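Local coordinates for protein tRNA endonuclease VMS1 (Saccharomyces cerevisiae, PDB 5WHG) that cleaves polypeptidyl-tRNAs downstream of ribosome-associated quality control, releasing incompletely synthesized polypeptides for degradation, at residues A[160-165]-A[175-180]; A[340-345]-A[359-364]. All coordinates share one frame; numbering follows the deposited sequence.

Interaction 1 of 2, residues A[160-165]-A[175-180]; sequences SPYIYF and VLAIYK
The backbone N-H of Lys180 runs almost straight into the carbonyl of Pro161, with N and O 2.8 Å apart. The same lysine also reaches back with its side chain, which bends at chi3 (72°), and its NZ hydrogen-bonds Ser160 O at 2.9 Å. The lysine and Ile163 side chains cross at about a right angle, CG against CG1. Beyond this clasp 162-165 and 176-179 pair as an antiparallel beta hairpin: Ile163 with Ile178 and Phe165 with Leu176 are hydrogen-bonded pairs, Tyr162 with Tyr179 and Tyr164 with Ala177 non-hydrogen-bonded ones. Ile163, Phe165, Leu176 and Ile178 share one face, where the Phe165 ring sets its CE1 edge 3.8 Å from Ile178 CG2. On the other face, with Tyr164, Ala177 CB lies over the rim of the Tyr162 ring, 4.0 Å from its CG. The Tyr162 and Tyr179 side chains run side by side with ring planes 46° apart, Tyr162 CE1 sitting over the rim of the Tyr179 face. The Tyr162 hydroxyl bonds to Lys365 and that of Tyr179 to Glu360. Helix 191-198 packs on Phe165 and Ile178, and strands 36-37 and 365-366 flank the hairpin within a four-stranded antiparallel sheet.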
# COMPACT_ATOMS: atom_id res chain seq x y z
N SER A 160 -15.25 12.13 -8.11
CA SER A 160 -15.15 11.55 -6.77
C SER A 160 -14.02 10.52 -6.65
O SER A 160 -13.86 9.65 -7.51
CB SER A 160 -16.46 10.88 -6.37
OG SER A 160 -16.30 10.16 -5.16
N PRO A 161 -13.27 10.60 -5.55
CA PRO A 161 -12.14 9.68 -5.35
C PRO A 161 -12.52 8.29 -4.88
O PRO A 161 -11.63 7.43 -4.82
CB PRO A 161 -11.32 10.39 -4.26
CG PRO A 161 -12.37 11.08 -3.44
CD PRO A 161 -13.43 11.54 -4.43
N TYR A 162 -13.78 8.04 -4.55
CA TYR A 162 -14.19 6.80 -3.90
C TYR A 162 -15.06 5.93 -4.80
O TYR A 162 -15.62 6.37 -5.81
CB TYR A 162 -14.99 7.07 -2.62
CG TYR A 162 -14.31 7.82 -1.53
CD1 TYR A 162 -13.14 7.34 -0.95
CD2 TYR A 162 -14.87 8.99 -1.02
CE1 TYR A 162 -12.53 8.03 0.08
CE2 TYR A 162 -14.28 9.68 0.00
CZ TYR A 162 -13.11 9.20 0.55
OH TYR A 162 -12.52 9.90 1.57
N ILE A 163 -15.20 4.69 -4.35
CA ILE A 163 -16.17 3.73 -4.84
C ILE A 163 -16.98 3.29 -3.62
O ILE A 163 -16.43 3.19 -2.52
CB ILE A 163 -15.46 2.55 -5.54
CG1 ILE A 163 -15.03 2.97 -6.94
CG2 ILE A 163 -16.31 1.30 -5.57
CD1 ILE A 163 -14.43 1.86 -7.75
N TYR A 164 -18.29 3.08 -3.81
CA TYR A 164 -19.23 2.89 -2.70
C TYR A 164 -19.90 1.53 -2.76
O TYR A 164 -20.20 1.01 -3.84
CB TYR A 164 -20.31 3.96 -2.70
CG TYR A 164 -19.78 5.37 -2.74
CD1 TYR A 164 -19.36 6.00 -1.58
CD2 TYR A 164 -19.70 6.07 -3.93
CE1 TYR A 164 -18.86 7.29 -1.60
CE2 TYR A 164 -19.21 7.36 -3.97
CZ TYR A 164 -18.79 7.97 -2.79
OH TYR A 164 -18.29 9.25 -2.81
N PHE A 165 -20.15 0.96 -1.57
CA PHE A 165 -20.95 -0.24 -1.42
C PHE A 165 -22.05 -0.00 -0.38
O PHE A 165 -21.97 0.91 0.45
CB PHE A 165 -20.09 -1.45 -1.00
CG PHE A 165 -18.99 -1.76 -1.96
CD1 PHE A 165 -17.74 -1.16 -1.82
CD2 PHE A 165 -19.19 -2.64 -3.02
CE1 PHE A 165 -16.71 -1.44 -2.71
CE2 PHE A 165 -18.16 -2.92 -3.92
CZ PHE A 165 -16.92 -2.32 -3.76
N VAL A 175 -23.18 3.07 4.07
CA VAL A 175 -22.44 3.24 2.82
C VAL A 175 -20.94 3.17 3.05
O VAL A 175 -20.35 4.09 3.62
CB VAL A 175 -22.79 4.57 2.15
CG1 VAL A 175 -22.08 4.68 0.79
CG2 VAL A 175 -24.31 4.73 2.05
N LEU A 176 -20.31 2.09 2.59
CA LEU A 176 -18.88 1.89 2.77
C LEU A 176 -18.13 2.38 1.54
O LEU A 176 -18.49 2.04 0.40
CB LEU A 176 -18.58 0.42 3.05
CG LEU A 176 -19.01 -0.04 4.45
CD1 LEU A 176 -19.22 -1.54 4.51
CD2 LEU A 176 -17.99 0.37 5.50
N ALA A 177 -17.09 3.18 1.77
CA ALA A 177 -16.33 3.82 0.71
C ALA A 177 -14.90 3.28 0.70
O ALA A 177 -14.33 3.02 1.76
CB ALA A 177 -16.31 5.34 0.89
N ILE A 178 -14.35 3.11 -0.51
CA ILE A 178 -12.98 2.66 -0.72
C ILE A 178 -12.34 3.51 -1.81
O ILE A 178 -13.01 3.90 -2.78
CB ILE A 178 -12.94 1.16 -1.08
CG1 ILE A 178 -11.50 0.66 -1.23
CG2 ILE A 178 -13.68 0.90 -2.38
CD1 ILE A 178 -11.42 -0.85 -1.42
N TYR A 179 -11.04 3.81 -1.67
CA TYR A 179 -10.37 4.71 -2.61
C TYR A 179 -10.18 4.07 -3.98
O TYR A 179 -9.68 2.95 -4.09
CB TYR A 179 -9.00 5.13 -2.07
CG TYR A 179 -9.01 6.28 -1.11
CD1 TYR A 179 -9.26 7.57 -1.54
CD2 TYR A 179 -8.77 6.08 0.24
CE1 TYR A 179 -9.27 8.64 -0.66
CE2 TYR A 179 -8.78 7.15 1.14
CZ TYR A 179 -9.03 8.43 0.68
OH TYR A 179 -9.05 9.50 1.56
N LYS A 180 -10.56 4.81 -5.04
CA LYS A 180 -10.42 4.30 -6.40
C LYS A 180 -8.96 3.99 -6.74
O LYS A 180 -8.69 3.06 -7.51
CB LYS A 180 -10.97 5.32 -7.40
CG LYS A 180 -12.48 5.37 -7.48
CD LYS A 180 -12.99 6.72 -7.95
CE LYS A 180 -12.72 6.97 -9.42
NZ LYS A 180 -13.48 8.16 -9.91

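Interaction 2 of 2, residues A[340-345]-A[359-364]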
# COMPACT_ATOMS: atom_id res chain seq x y z
N LYS A 340 1.12 6.00 -8.54
CA LYS A 340 -0.10 6.77 -8.30
C LYS A 340 0.13 7.78 -7.19
O LYS A 340 0.86 7.53 -6.23
CB LYS A 340 -1.25 5.85 -7.90
CG LYS A 340 -1.55 4.76 -8.91
CD LYS A 340 -2.53 3.80 -8.31
CE LYS A 340 -2.77 2.64 -9.23
NZ LYS A 340 -3.90 1.83 -8.71
N SER A 341 -0.54 8.93 -7.32
CA SER A 341 -0.62 9.86 -6.21
C SER A 341 -1.35 9.25 -5.02
O SER A 341 -2.13 8.30 -5.15
CB SER A 341 -1.35 11.13 -6.64
OG SER A 341 -0.51 11.90 -7.45
N PHE A 342 -1.10 9.81 -3.86
CA PHE A 342 -1.97 9.60 -2.71
C PHE A 342 -3.26 10.39 -2.91
O PHE A 342 -3.20 11.61 -3.14
CB PHE A 342 -1.28 10.05 -1.42
CG PHE A 342 -0.17 9.14 -0.96
CD1 PHE A 342 -0.43 8.08 -0.11
CD2 PHE A 342 1.14 9.39 -1.34
CE1 PHE A 342 0.60 7.27 0.36
CE2 PHE A 342 2.19 8.57 -0.88
CZ PHE A 342 1.91 7.51 -0.03
N PRO A 343 -4.43 9.77 -2.82
CA PRO A 343 -5.68 10.51 -3.04
C PRO A 343 -6.09 11.40 -1.87
O PRO A 343 -7.28 11.68 -1.68
CB PRO A 343 -6.70 9.39 -3.28
CG PRO A 343 -6.17 8.25 -2.51
CD PRO A 343 -4.67 8.32 -2.65
N PHE A 344 -5.13 11.86 -1.08
CA PHE A 344 -5.43 12.74 0.05
C PHE A 344 -4.14 13.44 0.43
O PHE A 344 -3.05 12.91 0.22
CB PHE A 344 -5.98 11.96 1.24
CG PHE A 344 -5.30 10.66 1.44
CD1 PHE A 344 -4.06 10.60 2.05
CD2 PHE A 344 -5.87 9.49 0.95
CE1 PHE A 344 -3.41 9.39 2.21
CE2 PHE A 344 -5.24 8.28 1.10
CZ PHE A 344 -4.00 8.23 1.73
N THR A 345 -4.26 14.64 0.99
CA THR A 345 -3.06 15.35 1.41
C THR A 345 -2.35 14.59 2.52
O THR A 345 -2.96 13.81 3.27
CB THR A 345 -3.39 16.76 1.89
OG1 THR A 345 -4.21 16.68 3.06
CG2 THR A 345 -4.11 17.52 0.80
N CYS A 359 -2.93 3.38 6.57
CA CYS A 359 -4.19 3.10 7.25
C CYS A 359 -5.33 3.85 6.59
O CYS A 359 -6.45 3.34 6.51
CB CYS A 359 -4.11 3.46 8.73
SG CYS A 359 -3.07 2.36 9.71
N GLU A 360 -5.06 5.07 6.10
CA GLU A 360 -6.05 5.85 5.36
C GLU A 360 -6.44 5.21 4.03
O GLU A 360 -7.56 5.43 3.55
CB GLU A 360 -5.50 7.26 5.13
CG GLU A 360 -6.41 8.16 4.33
CD GLU A 360 -7.78 8.26 4.94
OE1 GLU A 360 -8.77 8.18 4.18
OE2 GLU A 360 -7.87 8.40 6.19
N LEU A 361 -5.56 4.43 3.39
CA LEU A 361 -5.93 3.77 2.14
C LEU A 361 -6.55 2.38 2.34
O LEU A 361 -7.31 1.92 1.47
CB LEU A 361 -4.71 3.61 1.22
CG LEU A 361 -4.05 4.79 0.51
CD1 LEU A 361 -2.59 4.46 0.21
CD2 LEU A 361 -4.78 5.12 -0.78
N SER A 362 -6.25 1.72 3.44
CA SER A 362 -6.48 0.29 3.55
C SER A 362 -7.69 -0.08 4.40
O SER A 362 -7.97 -1.27 4.57
CB SER A 362 -5.21 -0.39 4.08
OG SER A 362 -4.85 0.13 5.35
N TYR A 363 -8.42 0.90 4.94
CA TYR A 363 -9.63 0.64 5.72
C TYR A 363 -10.83 1.28 5.03
O TYR A 363 -10.75 2.42 4.56
CB TYR A 363 -9.52 1.17 7.15
CG TYR A 363 -8.60 0.36 8.03
CD1 TYR A 363 -7.22 0.61 8.03
CD2 TYR A 363 -9.10 -0.64 8.87
CE1 TYR A 363 -6.37 -0.13 8.82
CE2 TYR A 363 -8.25 -1.38 9.68
CZ TYR A 363 -6.88 -1.12 9.64
OH TYR A 363 -6.02 -1.85 10.43
N LEU A 364 -11.94 0.55 4.98
CA LEU A 364 -13.14 1.14 4.41
C LEU A 364 -13.58 2.32 5.26
O LEU A 364 -13.31 2.38 6.46
CB LEU A 364 -14.25 0.10 4.31
CG LEU A 364 -14.03 -1.09 3.37
CD1 LEU A 364 -15.24 -2.00 3.40
CD2 LEU A 364 -13.72 -0.66 1.93
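In the VLRF1 domain, the part of Vms1 that binds the 60S ribosomal subunit, Phe342, Pro343 and Phe344 receive Glu360 and Leu361 from near the C-terminal end of helix 351-362. The three loop residues follow strand 339-340, an edge strand of the mixed five-stranded sheet, so the contact ties the exit of that strand to the helix that comes after it. Phe344 is the centre of it. Its CG sits between the backbone N and the carbonyl carbon (chi1 39°), and the ring turns one face to Glu360 and its edge to Leu361. Over the middle of that face stands Glu360 CG, 3.5 Å from the ring centroid and only 15° off the normal, a clear CH-pi contact; Glu360 CB comes within 3.8 Å of Phe344 CZ. The opposite face has Phe342 CB above its rim, so the ring lies between Phe342 CB and Glu360 CG. The Glu360 chain then bends at chi2 (55°), which places CD, and the carboxylate plane stands steeply to the ring; OE1 is bound by the Tyr179 hydroxyl and in a salt bridge by Lys365, two partners that would probably favour the charged form. Leu361 fills in beside the aromatic ring, its CG near the ring plane and 3.7 Å from Phe344 CZ. Its two methyls then part: CD1 approaches the Phe342 ring obliquely, 4.2 Å from CD1 of that ring, while CD2 presses on the proline, 3.7 Å from Pro343 CD.

Interaction 1 is a two-stranded pairing about 17 Å (centre to centre) from the middle of the chain, within the four-stranded sheet and built on backbone hydrogen bonds. Interaction 2, about 8 Å from it on the same measure, joins a loop leaving the five-stranded sheet to helix 351-362 through apolar and CH-pi contacts. Both are partly buried; the first has exposed Ser160 and Pro161 at one end, the second no exposed residue among those that touch. Tyr179 of interaction 1 reaches into interaction 2: its OH probably hydrogen-bonds Glu360 OE1 at 2.9 Å, and its ring packs on Pro343 and Phe344. A second bridge is apolar, Ile178 CB lying 3.6 Å from Leu364 CD2.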